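Putative hydroxymethylglutaryl-CoA synthase (Streptococcus mutans, PDB 3SQZ) binds coenzyme A and probably works as a hydroxymethylglutaryl-CoA synthase, an acyl-transferring enzyme of the thiolase fold. Local coordinates at residues 247-250 with 251-254; 328-331 with 332-336; 81-85 with 86-90; 352-355 with 356-360; 367-370 with 371-374. All blocks are in the same frame, centred on the assembly; numbering follows the deposited sequence.

Overall arrangement
The five contacts are local and come along the chain in the order interaction 3, 1, 2, 4, 5. Interaction 1 lies at the C-terminal end of helix 232-254. Interactions 2 and 4 have centres about 8 Å apart and touch. They sit at the paired start of strand 335-342 and end of strand 346-354, neighbours in the mixed sheet, with a backbone bond from Gly-333 N to Leu-354 O (2.9 Å). Interactions 3 and 1 lie on opposite sides of the chain's centre, their centres about 38 Å apart. Interaction 5 lies in the last turn of helix 366-371 and the loop after it, about 18 Å from interaction 3 between centres. Together they mark turns and helix ends in the thiolase fold.

Interaction 1. Residues 247-250 with 251-254; sequences WAEY and QKRF
The edge of the Phe-254 ring meets the face of the Tyr-250 ring one helical turn back. This is a T-shaped (edge-to-face) pair. The ring centroids are 4.7 Å apart and the planes stand at 58°. Phe-254 CD2 lies over the centre of the tyrosine ring, and its closest atom there is Tyr-250 CE1 at 3.4 Å. The tyrosine hydroxyl is hydrogen-bonded to the backbone O of Glu-208, which ties this ring to strand 203-213.

On another side of the helix, Gln-251 lies along a face of Trp-247. Its CG makes a CH-pi contact with the six-membered ring, 3.7 Å from the centroid and almost straight above it. The side-chain amide continues over the indole, nearly parallel to it. Trp-247 CG is anti to the backbone N (chi1 173°), which sets the indole beside its own carbonyl carbon, where Gln-251 of the next turn covers one face. Its ring also meets Phe-264 edge-to-face.

Glu-249 and Arg-253 form a salt bridge. Arg-253 NE donates to Glu-249 OE2 over 2.8 Å, with an almost straight N-H...O angle of 173°. The oxygen uses its anti lone pair and lies in the guanidinium plane, yet the carboxylate itself is nearly perpendicular to that plane. The glutamate chain is bent at chi2.

Gln-251 N bonds to Trp-247 O (3.0 Å), four residues back. The arrangement is typical of i to i+4 pairing in an alpha helix packed against a sheet, here at the last turns of helix 232-254 beside strands 203-213 and 346-354.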
loop_
_atom_site.group_PDB
_atom_site.type_symbol
_atom_site.label_atom_id
_atom_site.label_comp_id
_atom_site.label_asym_id
_atom_site.label_seq_id
_atom_site.Cartn_x
_atom_site.Cartn_y
_atom_site.Cartn_z
ATOM N N TRP A 247 -20.092 4.845 -3.286
ATOM C CA TRP A 247 -20.037 6.300 -3.412
ATOM C C TRP A 247 -21.435 6.915 -3.477
ATOM O O TRP A 247 -21.686 7.967 -2.881
ATOM C CB TRP A 247 -19.186 6.686 -4.622
ATOM C CG TRP A 247 -19.165 8.153 -4.973
ATOM C CD1 TRP A 247 -19.489 8.692 -6.182
ATOM C CD2 TRP A 247 -18.773 9.263 -4.135
ATOM N NE1 TRP A 247 -19.335 10.054 -6.154
ATOM C CE2 TRP A 247 -18.902 10.434 -4.912
ATOM C CE3 TRP A 247 -18.337 9.381 -2.808
ATOM C CZ2 TRP A 247 -18.611 11.704 -4.411
ATOM C CZ3 TRP A 247 -18.047 10.652 -2.312
ATOM C CH2 TRP A 247 -18.188 11.794 -3.115
ATOM N N ALA A 248 -22.354 6.264 -4.184
ATOM C CA ALA A 248 -23.725 6.762 -4.237
ATOM C C ALA A 248 -24.319 6.823 -2.833
ATOM O O ALA A 248 -24.928 7.822 -2.443
ATOM C CB ALA A 248 -24.584 5.890 -5.141
ATOM N N GLU A 249 -24.140 5.751 -2.069
ATOM C CA GLU A 249 -24.712 5.690 -0.734
ATOM C C GLU A 249 -24.005 6.653 0.223
ATOM O O GLU A 249 -24.641 7.239 1.101
ATOM C CB GLU A 249 -24.690 4.252 -0.211
ATOM C CG GLU A 249 -25.328 4.054 1.162
ATOM C CD GLU A 249 -26.832 4.289 1.185
ATOM O OE1 GLU A 249 -27.467 4.346 0.108
ATOM O OE2 GLU A 249 -27.380 4.414 2.301
ATOM N N TYR A 250 -22.699 6.834 0.037
ATOM C CA TYR A 250 -21.919 7.765 0.848
ATOM C C TYR A 250 -22.457 9.192 0.701
ATOM O O TYR A 250 -22.686 9.899 1.684
ATOM C CB TYR A 250 -20.434 7.720 0.450
ATOM C CG TYR A 250 -19.544 8.485 1.396
ATOM C CD1 TYR A 250 -18.910 7.838 2.450
ATOM C CD2 TYR A 250 -19.339 9.853 1.244
ATOM C CE1 TYR A 250 -18.107 8.532 3.337
ATOM C CE2 TYR A 250 -18.538 10.555 2.126
ATOM C CZ TYR A 250 -17.928 9.891 3.172
ATOM O OH TYR A 250 -17.134 10.577 4.054
ATOM N N GLN A 251 -22.647 9.617 -0.541
ATOM C CA GLN A 251 -23.188 10.939 -0.816
ATOM C C GLN A 251 -24.527 11.149 -0.130
ATOM O O GLN A 251 -24.786 12.223 0.412
ATOM C CB GLN A 251 -23.335 11.148 -2.319
ATOM C CG GLN A 251 -22.013 11.292 -3.024
ATOM C CD GLN A 251 -22.155 11.256 -4.521
ATOM O OE1 GLN A 251 -22.172 10.185 -5.132
ATOM N NE2 GLN A 251 -22.263 12.430 -5.127
ATOM N N LYS A 252 -25.381 10.129 -0.166
ATOM C CA LYS A 252 -26.702 10.218 0.447
ATOM C C LYS A 252 -26.628 10.342 1.961
ATOM O O LYS A 252 -27.314 11.167 2.554
ATOM C CB LYS A 252 -27.555 9.000 0.089
ATOM C CG LYS A 252 -27.892 8.876 -1.383
ATOM C CD LYS A 252 -28.756 7.651 -1.636
ATOM C CE LYS A 252 -29.028 7.460 -3.120
ATOM N NZ LYS A 252 -29.674 8.662 -3.720
ATOM N N ARG A 253 -25.812 9.507 2.592
ATOM C CA ARG A 253 -25.747 9.498 4.046
ATOM C C ARG A 253 -25.105 10.755 4.606
ATOM O O ARG A 253 -25.476 11.212 5.687
ATOM C CB ARG A 253 -24.999 8.268 4.547
ATOM C CG ARG A 253 -25.734 6.985 4.267
ATOM C CD ARG A 253 -25.124 5.823 5.016
ATOM N NE ARG A 253 -25.771 4.576 4.634
ATOM C CZ ARG A 253 -25.622 3.427 5.279
ATOM N NH1 ARG A 253 -24.852 3.364 6.357
ATOM N NH2 ARG A 253 -26.247 2.346 4.844
ATOM N N PHE A 254 -24.149 11.317 3.872
ATOM C CA PHE A 254 -23.297 12.362 4.436
ATOM C C PHE A 254 -23.419 13.731 3.785
ATOM O O PHE A 254 -22.725 14.670 4.174
ATOM C CB PHE A 254 -21.844 11.895 4.471
ATOM C CG PHE A 254 -21.647 10.651 5.278
ATOM C CD1 PHE A 254 -22.019 10.626 6.612
ATOM C CD2 PHE A 254 -21.114 9.505 4.709
ATOM C CE1 PHE A 254 -21.854 9.484 7.372
ATOM C CE2 PHE A 254 -20.950 8.355 5.466
ATOM C CZ PHE A 254 -21.315 8.347 6.800
#

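Interaction 2. Residues 328-331 with 332-336; sequences QNLV and AGDKI
Val-331 to Asp-334 form a type II beta turn, closed by a bond from Asp-334 N to Val-331 O of 3.0 Å. Ala-332 and Gly-333 occupy its corners. Gly-333 takes the third position, with the positive phi that this corner of a type II turn requires.

The side chain of Asp-334 folds back over the mouth of the turn. Its OD2 accepts from Val-331 N at 2.9 Å, with an N-H...O angle of 165°. The amide meets this oxygen from above the carboxylate plane, 51° out of it. Backbone and side chain of Asp-334 therefore both bind Val-331, one as donor and the other as acceptor. The carboxylate CG lies beside the backbone N of Asp-334 (chi1 -81°), which directs OD2 toward the valine amide.

Apolar groups border the same oxygen. Val-331 CG2 comes to 3.5 Å from Asp-334 OD2, and Leu-330 CD2 also approaches it. Leu-330 is buried, with its side chain against Leu-323 and Leu-324 of helix 315-326. A water donates to Asp-334 OD2 at 2.8 Å and also to the backbone O of Asn-329. The same water accepts from Asn-329 ND2 at 3.0 Å. That amide nitrogen is also bonded to Asn-297 OD1, which ties the loop to helix 288-302.

OD2 thus receives two hydrogen bonds, one from a backbone amide and one from water. Both donors would be expected to keep the carboxylate of Asp-334 charged.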
loop_
_atom_site.group_PDB
_atom_site.type_symbol
_atom_site.label_atom_id
_atom_site.label_comp_id
_atom_site.label_asym_id
_atom_site.label_seq_id
_atom_site.Cartn_x
_atom_site.Cartn_y
_atom_site.Cartn_z
ATOM N N GLN A 328 0.550 20.177 -7.369
ATOM C CA GLN A 328 1.014 21.554 -7.276
ATOM C C GLN A 328 -0.075 22.498 -6.780
ATOM O O GLN A 328 0.137 23.712 -6.718
ATOM C CB GLN A 328 1.601 22.011 -8.613
ATOM C CG GLN A 328 2.822 21.190 -9.016
ATOM C CD GLN A 328 3.495 21.697 -10.278
ATOM O OE1 GLN A 328 4.701 21.533 -10.459
ATOM N NE2 GLN A 328 2.716 22.314 -11.156
ATOM N N ASN A 329 -1.233 21.952 -6.409
ATOM C CA ASN A 329 -2.361 22.797 -6.023
ATOM C C ASN A 329 -2.980 22.528 -4.649
ATOM O O ASN A 329 -3.779 23.331 -4.179
ATOM C CB ASN A 329 -3.454 22.761 -7.092
ATOM C CG ASN A 329 -3.996 21.374 -7.307
ATOM O OD1 ASN A 329 -3.747 20.748 -8.343
ATOM N ND2 ASN A 329 -4.724 20.872 -6.321
ATOM N N LEU A 330 -2.636 21.420 -3.995
ATOM C CA LEU A 330 -3.260 21.126 -2.707
ATOM C C LEU A 330 -2.815 22.110 -1.643
ATOM O O LEU A 330 -1.638 22.482 -1.574
ATOM C CB LEU A 330 -2.945 19.702 -2.257
ATOM C CG LEU A 330 -3.668 18.600 -3.027
ATOM C CD1 LEU A 330 -3.119 17.251 -2.630
ATOM C CD2 LEU A 330 -5.173 18.640 -2.792
ATOM N N VAL A 331 -3.765 22.527 -0.811
ATOM C CA VAL A 331 -3.485 23.428 0.293
ATOM C C VAL A 331 -4.172 22.967 1.578
ATOM O O VAL A 331 -5.129 22.173 1.561
ATOM C CB VAL A 331 -3.930 24.879 -0.030
ATOM C CG1 VAL A 331 -3.198 25.395 -1.263
ATOM C CG2 VAL A 331 -5.436 24.946 -0.227
ATOM N N ALA A 332 -3.676 23.484 2.694
ATOM C CA ALA A 332 -4.303 23.280 3.988
ATOM C C ALA A 332 -5.795 23.507 3.887
ATOM O O ALA A 332 -6.242 24.487 3.284
ATOM C CB ALA A 332 -3.705 24.223 5.001
ATOM N N GLY A 333 -6.566 22.605 4.483
ATOM C CA GLY A 333 -8.006 22.733 4.501
ATOM C C GLY A 333 -8.690 22.032 3.351
ATOM O O GLY A 333 -9.895 21.828 3.401
ATOM N N ASP A 334 -7.943 21.671 2.309
ATOM C CA ASP A 334 -8.510 20.854 1.240
ATOM C C ASP A 334 -8.892 19.484 1.785
ATOM O O ASP A 334 -8.170 18.902 2.607
ATOM C CB ASP A 334 -7.504 20.655 0.106
ATOM C CG ASP A 334 -7.425 21.831 -0.851
ATOM O OD1 ASP A 334 -8.339 22.682 -0.871
ATOM O OD2 ASP A 334 -6.438 21.872 -1.626
ATOM N N LYS A 335 -10.012 18.964 1.296
ATOM C CA LYS A 335 -10.468 17.635 1.673
ATOM C C LYS A 335 -10.176 16.635 0.576
ATOM O O LYS A 335 -10.242 16.945 -0.614
ATOM C CB LYS A 335 -11.968 17.641 1.961
ATOM C CG LYS A 335 -12.349 18.495 3.146
ATOM C CD LYS A 335 -13.829 18.357 3.469
ATOM C CE LYS A 335 -14.631 19.524 2.913
ATOM N NZ LYS A 335 -14.285 20.794 3.613
ATOM N N ILE A 336 -9.845 15.422 0.997
ATOM C CA ILE A 336 -9.520 14.342 0.084
ATOM C C ILE A 336 -10.464 13.190 0.375
ATOM O O ILE A 336 -10.703 12.855 1.537
ATOM C CB ILE A 336 -8.062 13.871 0.288
ATOM C CG1 ILE A 336 -7.104 15.030 0.000
ATOM C CG2 ILE A 336 -7.737 12.674 -0.605
ATOM C CD1 ILE A 336 -5.664 14.723 0.311
HETATM O O HOH W 1 -6.681 22.016 -4.400
#

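Interaction 3. Residues 81-85 with 86-90; sequences ITDDV and VTLAA
Thr-87 OG1 is gripped from two directions. It donates to Asp-83 OD1 at 2.7 Å and accepts from the backbone N of Asp-84 at 2.8 Å. Asp-83 OD1 receives the hydroxyl on its anti lone pair, away from its other oxygen. The amide bond is more bent, with an N-H...O angle of 137°. Thr-87 OG1 sits between its own backbone N and carbonyl carbon (chi1 58°); this places the hydroxyl next to Asp-83 OD1 and Asp-84 N. Together they fix the rotation of the hydroxyl.

Asp-84 returns the bond. Its OD1 accepts from Thr-87 N at 3.0 Å, with an angle of 166°, the amide lying nearly in line with the C-O bond. These reciprocal bonds make a capping box, with Asp-84 at the N-cap. The first turn continues with Leu-88 N bonded to Asp-84 O and Ala-89 N to Val-85 O.

The second carboxylate oxygen of Asp-84 looks elsewhere. It forms a salt bridge with Arg-417 and a hydrogen bond with Tyr-419, so the capping acid has partners on both oxygens. The positive end of the helix dipole and the arginine would both probably favour its charged form. Leu-88 CD2 lies 3.5 Å from Asp-83 OD1, a methyl contact beside the carboxylate.

All the touching residues are buried. Helix 85-94 packs against strand 166-175 (Leu-88, Ala-89) and helix 122-129 (Val-86, Ala-89, Ala-90). Thr-87 touches Phe-407 of strand 407-413, while Thr-82 joins the preceding loop to Leu-409 of that strand by a backbone bond.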
loop_
_atom_site.group_PDB
_atom_site.type_symbol
_atom_site.label_atom_id
_atom_site.label_comp_id
_atom_site.label_asym_id
_atom_site.label_seq_id
_atom_site.Cartn_x
_atom_site.Cartn_y
_atom_site.Cartn_z
ATOM N N ILE A 81 14.129 -13.001 -1.724
ATOM C CA ILE A 81 13.585 -13.803 -0.642
ATOM C C ILE A 81 13.890 -13.208 0.738
ATOM O O ILE A 81 13.171 -13.459 1.702
ATOM C CB ILE A 81 14.100 -15.260 -0.745
ATOM C CG1 ILE A 81 13.300 -16.185 0.171
ATOM C CG2 ILE A 81 15.607 -15.350 -0.474
ATOM C CD1 ILE A 81 13.484 -17.658 -0.144
ATOM N N THR A 82 14.944 -12.403 0.832
ATOM C CA THR A 82 15.372 -11.859 2.114
ATOM C C THR A 82 14.711 -10.518 2.461
ATOM O O THR A 82 14.981 -9.948 3.518
ATOM C CB THR A 82 16.892 -11.706 2.150
ATOM O OG1 THR A 82 17.277 -10.886 1.045
ATOM C CG2 THR A 82 17.581 -13.062 2.029
ATOM N N ASP A 83 13.838 -10.022 1.585
ATOM C CA ASP A 83 13.112 -8.773 1.836
ATOM C C ASP A 83 11.627 -9.116 1.729
ATOM O O ASP A 83 11.098 -9.267 0.626
ATOM C CB ASP A 83 13.507 -7.724 0.786
ATOM C CG ASP A 83 13.492 -6.280 1.315
ATOM O OD1 ASP A 83 13.007 -6.014 2.439
ATOM O OD2 ASP A 83 13.970 -5.392 0.572
ATOM N N ASP A 84 10.961 -9.260 2.873
ATOM C CA ASP A 84 9.591 -9.763 2.914
ATOM C C ASP A 84 8.648 -8.757 3.562
ATOM O O ASP A 84 9.003 -7.588 3.754
ATOM C CB ASP A 84 9.532 -11.122 3.631
ATOM C CG ASP A 84 9.822 -11.027 5.113
ATOM O OD1 ASP A 84 10.052 -9.919 5.638
ATOM O OD2 ASP A 84 9.794 -12.099 5.761
ATOM N N VAL A 85 7.438 -9.203 3.895
ATOM C CA VAL A 85 6.458 -8.310 4.497
ATOM C C VAL A 85 6.998 -7.623 5.755
ATOM O O VAL A 85 6.753 -6.438 5.990
ATOM C CB VAL A 85 5.132 -9.077 4.815
ATOM C CG1 VAL A 85 5.363 -10.245 5.792
ATOM C CG2 VAL A 85 4.065 -8.127 5.348
ATOM N N VAL A 86 7.724 -8.378 6.568
ATOM C CA VAL A 86 8.242 -7.869 7.831
ATOM C C VAL A 86 9.335 -6.834 7.624
ATOM O O VAL A 86 9.320 -5.766 8.244
ATOM C CB VAL A 86 8.776 -9.025 8.702
ATOM C CG1 VAL A 86 9.593 -8.508 9.871
ATOM C CG2 VAL A 86 7.626 -9.884 9.189
ATOM N N THR A 87 10.297 -7.147 6.765
ATOM C CA THR A 87 11.416 -6.233 6.577
ATOM C C THR A 87 10.986 -4.952 5.875
ATOM O O THR A 87 11.448 -3.870 6.227
ATOM C CB THR A 87 12.580 -6.902 5.846
ATOM O OG1 THR A 87 12.128 -7.374 4.580
ATOM C CG2 THR A 87 13.094 -8.079 6.653
ATOM N N LEU A 88 10.099 -5.066 4.889
ATOM C CA LEU A 88 9.581 -3.871 4.232
ATOM C C LEU A 88 8.788 -3.024 5.228
ATOM O O LEU A 88 8.928 -1.796 5.251
ATOM C CB LEU A 88 8.730 -4.235 3.015
ATOM C CG LEU A 88 9.494 -4.862 1.845
ATOM C CD1 LEU A 88 8.514 -5.387 0.816
ATOM C CD2 LEU A 88 10.481 -3.876 1.218
ATOM N N ALA A 89 7.967 -3.674 6.054
ATOM C CA ALA A 89 7.168 -2.953 7.043
ATOM C C ALA A 89 8.077 -2.219 8.034
ATOM O O ALA A 89 7.889 -1.027 8.307
ATOM C CB ALA A 89 6.228 -3.896 7.768
ATOM N N ALA A 90 9.091 -2.912 8.548
ATOM C CA ALA A 90 10.008 -2.294 9.494
ATOM C C ALA A 90 10.772 -1.146 8.838
ATOM O O ALA A 90 10.993 -0.112 9.461
ATOM C CB ALA A 90 10.966 -3.330 10.064
#

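Interaction 4. Residues 352-355 with 356-360; sequences GTLV and KGFKE
Val-355, Phe-358 and Lys-356 carry most of this contact, with Leu-354 against one face of the ring. Val-355 O accepts from the backbone N of Phe-358 at 3.0 Å and closes a type II beta turn. The bond is bent, with an N-H...O angle of 139°. The same carbonyl oxygen also lies at the edge of the phenylalanine ring, in its plane, 3.3 Å from Phe-358 CD2.

Phe-358 CG sits between its backbone N and carbonyl carbon (chi1 73°). This torsion folds the ring back toward the strand. There Leu-354 CD2 comes over the centre of one face and makes a CH-pi contact, 4.2 Å from the ring centroid. The other methyl, Leu-354 CD1, reaches Phe-358 CZ at 4.1 Å. The opposite face of the ring is met by Lys-359 CG, so aliphatic groups cover both faces.

Val-355 CG1 comes to 3.5 Å from Lys-356 O. Lys-356 itself has an extended side chain that leads out from the turn. Gly-357 takes the corner with a positive phi of 93°.

Leu-354 also packs on Leu-203, Ile-336 and Leu-330, which joins the ring to the hydrophobic layer of the sheet. The arrangement is that of a type II turn with glycine at its third position, here taking the chain from strand 346-354 of the thiolase-fold sheet into the short 3-10 segment beginning at Phe-358.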
loop_
_atom_site.group_PDB
_atom_site.type_symbol
_atom_site.label_atom_id
_atom_site.label_comp_id
_atom_site.label_asym_id
_atom_site.label_seq_id
_atom_site.Cartn_x
_atom_site.Cartn_y
_atom_site.Cartn_z
ATOM N N GLY A 352 -10.440 12.850 4.560
ATOM C CA GLY A 352 -9.561 13.563 5.462
ATOM C C GLY A 352 -9.334 14.984 4.992
ATOM O O GLY A 352 -9.634 15.330 3.846
ATOM N N THR A 353 -8.793 15.807 5.881
ATOM C CA THR A 353 -8.514 17.208 5.578
ATOM C C THR A 353 -7.035 17.492 5.790
ATOM O O THR A 353 -6.457 17.112 6.812
ATOM C CB THR A 353 -9.340 18.151 6.479
ATOM O OG1 THR A 353 -10.727 17.981 6.177
ATOM C CG2 THR A 353 -8.961 19.607 6.238
ATOM N N LEU A 354 -6.419 18.152 4.814
ATOM C CA LEU A 354 -5.000 18.486 4.911
ATOM C C LEU A 354 -4.717 19.544 5.964
ATOM O O LEU A 354 -5.459 20.517 6.108
ATOM C CB LEU A 354 -4.467 18.956 3.566
ATOM C CG LEU A 354 -4.272 17.841 2.544
ATOM C CD1 LEU A 354 -3.982 18.424 1.169
ATOM C CD2 LEU A 354 -3.148 16.902 2.977
ATOM N N VAL A 355 -3.606 19.359 6.665
ATOM C CA VAL A 355 -3.177 20.237 7.738
ATOM C C VAL A 355 -2.084 21.183 7.249
ATOM O O VAL A 355 -1.176 20.780 6.524
ATOM C CB VAL A 355 -2.640 19.386 8.909
ATOM C CG1 VAL A 355 -2.121 20.254 10.037
ATOM C CG2 VAL A 355 -3.735 18.453 9.406
ATOM N N LYS A 356 -2.194 22.445 7.635
ATOM C CA LYS A 356 -1.161 23.432 7.373
ATOM C C LYS A 356 0.206 22.894 7.798
ATOM O O LYS A 356 0.390 22.430 8.930
ATOM C CB LYS A 356 -1.497 24.696 8.155
ATOM C CG LYS A 356 -0.443 25.769 8.138
ATOM C CD LYS A 356 -0.939 26.981 8.901
ATOM C CE LYS A 356 0.109 28.070 8.940
ATOM N NZ LYS A 356 -0.484 29.308 9.509
ATOM N N GLY A 357 1.168 22.957 6.884
ATOM C CA GLY A 357 2.501 22.451 7.145
ATOM C C GLY A 357 2.744 21.016 6.711
ATOM O O GLY A 357 3.839 20.498 6.905
ATOM N N PHE A 358 1.751 20.365 6.108
ATOM C CA PHE A 358 1.903 18.962 5.726
ATOM C C PHE A 358 3.140 18.694 4.874
ATOM O O PHE A 358 3.743 17.623 4.975
ATOM C CB PHE A 358 0.630 18.417 5.050
ATOM C CG PHE A 358 0.387 18.923 3.637
ATOM C CD1 PHE A 358 0.828 18.186 2.546
ATOM C CD2 PHE A 358 -0.306 20.111 3.404
ATOM C CE1 PHE A 358 0.593 18.618 1.246
ATOM C CE2 PHE A 358 -0.541 20.549 2.107
ATOM C CZ PHE A 358 -0.085 19.806 1.028
ATOM N N LYS A 359 3.519 19.651 4.035
ATOM C CA LYS A 359 4.653 19.446 3.146
ATOM C C LYS A 359 5.948 19.216 3.918
ATOM O O LYS A 359 6.860 18.562 3.415
ATOM C CB LYS A 359 4.803 20.619 2.169
ATOM C CG LYS A 359 3.708 20.690 1.117
ATOM C CD LYS A 359 3.731 22.015 0.381
ATOM C CE LYS A 359 2.793 21.992 -0.795
ATOM N NZ LYS A 359 2.565 23.355 -1.348
ATOM N N GLU A 360 6.019 19.744 5.140
ATOM C CA GLU A 360 7.197 19.580 5.995
ATOM C C GLU A 360 7.444 18.127 6.379
ATOM O O GLU A 360 8.541 17.780 6.811
ATOM C CB GLU A 360 7.055 20.414 7.277
ATOM C CG GLU A 360 6.882 21.907 7.051
ATOM C CD GLU A 360 6.520 22.666 8.325
ATOM O OE1 GLU A 360 6.251 22.024 9.364
ATOM O OE2 GLU A 360 6.503 23.914 8.285
#

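Interaction 5. Residues 367-370 with 371-374; sequences LDKL and KRRT
Arg-373 bends at chi3 (-60°) after an extended chi2, and this brings its NE back to Leu-370 O. The bond is 2.9 Å long and nearly straight at 168°, with the oxygen close to the guanidinium plane. Arg-373 N donates to the same Leu-370 O at 3.2 Å. The two donors reach the carbonyl from opposite faces of its plane. A water bonded to Arg-373 NH2 also donates to Leu-370 O, over a longer 3.3 Å. Leu-370 CD2 lies over one face of the guanidinium, 4.1 Å from Arg-373 NE.

This is the last turn of helix 366-371, where the bonding shifts from i+4 to i+3. Lys-371 N still bonds to Leu-367 O at 3.1 Å, whereas Arg-372 N takes Lys-369 O at 3.0 Å.

Arg-372 runs alongside Lys-369, both pointing the same way, and Lys-369 CG sits over a face of its guanidinium, 4.1 Å from Arg-372 NH1. The lysine NZ is bonded to Gln-363 OE1. Arg-373 NH1 is held by Ser-77 OG and Gln-307 O, and Thr-374 is bonded through its backbone to Gln-48 and Val-50, beside strand 49-52.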
loop_
_atom_site.group_PDB
_atom_site.type_symbol
_atom_site.label_atom_id
_atom_site.label_comp_id
_atom_site.label_asym_id
_atom_site.label_seq_id
_atom_site.Cartn_x
_atom_site.Cartn_y
_atom_site.Cartn_z
ATOM N N LEU A 367 11.197 9.932 -6.255
ATOM C CA LEU A 367 11.407 9.388 -7.596
ATOM C C LEU A 367 12.893 9.136 -7.846
ATOM O O LEU A 367 13.277 8.138 -8.460
ATOM C CB LEU A 367 10.822 10.321 -8.659
ATOM C CG LEU A 367 9.296 10.435 -8.720
ATOM C CD1 LEU A 367 8.860 11.531 -9.695
ATOM C CD2 LEU A 367 8.675 9.098 -9.089
ATOM N N ASP A 368 13.732 10.033 -7.351
ATOM C CA ASP A 368 15.170 9.839 -7.456
ATOM C C ASP A 368 15.598 8.573 -6.731
ATOM O O ASP A 368 16.393 7.784 -7.238
ATOM C CB ASP A 368 15.911 11.056 -6.911
ATOM C CG ASP A 368 15.495 12.326 -7.608
ATOM O OD1 ASP A 368 15.804 12.467 -8.794
ATOM O OD2 ASP A 368 14.803 13.153 -6.991
ATOM N N LYS A 369 15.072 8.373 -5.528
ATOM C CA LYS A 369 15.411 7.171 -4.775
ATOM C C LYS A 369 14.964 5.912 -5.514
ATOM O O LYS A 369 15.690 4.916 -5.546
ATOM C CB LYS A 369 14.828 7.217 -3.367
ATOM C CG LYS A 369 15.414 8.306 -2.481
ATOM C CD LYS A 369 14.730 8.265 -1.116
ATOM C CE LYS A 369 15.294 9.276 -0.152
ATOM N NZ LYS A 369 14.651 9.109 1.178
ATOM N N LEU A 370 13.784 5.951 -6.122
ATOM C CA LEU A 370 13.297 4.780 -6.851
ATOM C C LEU A 370 14.189 4.435 -8.049
ATOM O O LEU A 370 14.347 3.259 -8.398
ATOM C CB LEU A 370 11.848 4.964 -7.289
ATOM C CG LEU A 370 10.835 4.953 -6.142
ATOM C CD1 LEU A 370 9.492 5.435 -6.646
ATOM C CD2 LEU A 370 10.717 3.564 -5.518
ATOM N N LYS A 371 14.801 5.447 -8.661
ATOM C CA LYS A 371 15.721 5.209 -9.774
ATOM C C LYS A 371 16.977 4.468 -9.339
ATOM O O LYS A 371 17.668 3.892 -10.172
ATOM C CB LYS A 371 16.093 6.515 -10.476
ATOM C CG LYS A 371 15.001 7.082 -11.352
ATOM C CD LYS A 371 15.514 8.309 -12.086
ATOM C CE LYS A 371 14.544 8.809 -13.149
ATOM N NZ LYS A 371 13.334 9.424 -12.545
ATOM N N ARG A 372 17.280 4.479 -8.043
ATOM C CA ARG A 372 18.431 3.745 -7.531
ATOM C C ARG A 372 18.262 2.233 -7.590
ATOM O O ARG A 372 19.244 1.510 -7.497
ATOM C CB ARG A 372 18.771 4.165 -6.101
ATOM C CG ARG A 372 19.046 5.636 -5.934
ATOM C CD ARG A 372 19.256 5.975 -4.478
ATOM N NE ARG A 372 19.484 7.403 -4.312
ATOM C CZ ARG A 372 19.524 8.025 -3.141
ATOM N NH1 ARG A 372 19.356 7.345 -2.014
ATOM N NH2 ARG A 372 19.735 9.332 -3.099
ATOM N N ARG A 373 17.033 1.744 -7.714
ATOM C CA ARG A 373 16.819 0.303 -7.739
ATOM C C ARG A 373 17.631 -0.333 -8.862
ATOM O O ARG A 373 17.812 0.250 -9.945
ATOM C CB ARG A 373 15.339 -0.027 -7.946
ATOM C CG ARG A 373 14.466 0.242 -6.728
ATOM C CD ARG A 373 12.981 0.093 -7.042
ATOM N NE ARG A 373 12.596 1.028 -8.093
ATOM C CZ ARG A 373 11.455 0.980 -8.774
ATOM N NH1 ARG A 373 10.540 0.066 -8.502
ATOM N NH2 ARG A 373 11.228 1.866 -9.741
ATOM N N THR A 374 18.118 -1.543 -8.608
ATOM C CA THR A 374 18.904 -2.285 -9.580
ATOM C C THR A 374 17.993 -2.973 -10.583
ATOM O O THR A 374 17.163 -3.791 -10.196
ATOM C CB THR A 374 19.774 -3.317 -8.837
ATOM O OG1 THR A 374 20.756 -2.617 -8.063
ATOM C CG2 THR A 374 20.451 -4.309 -9.786
HETATM O O HOH W 2 13.424 2.681 -11.492
#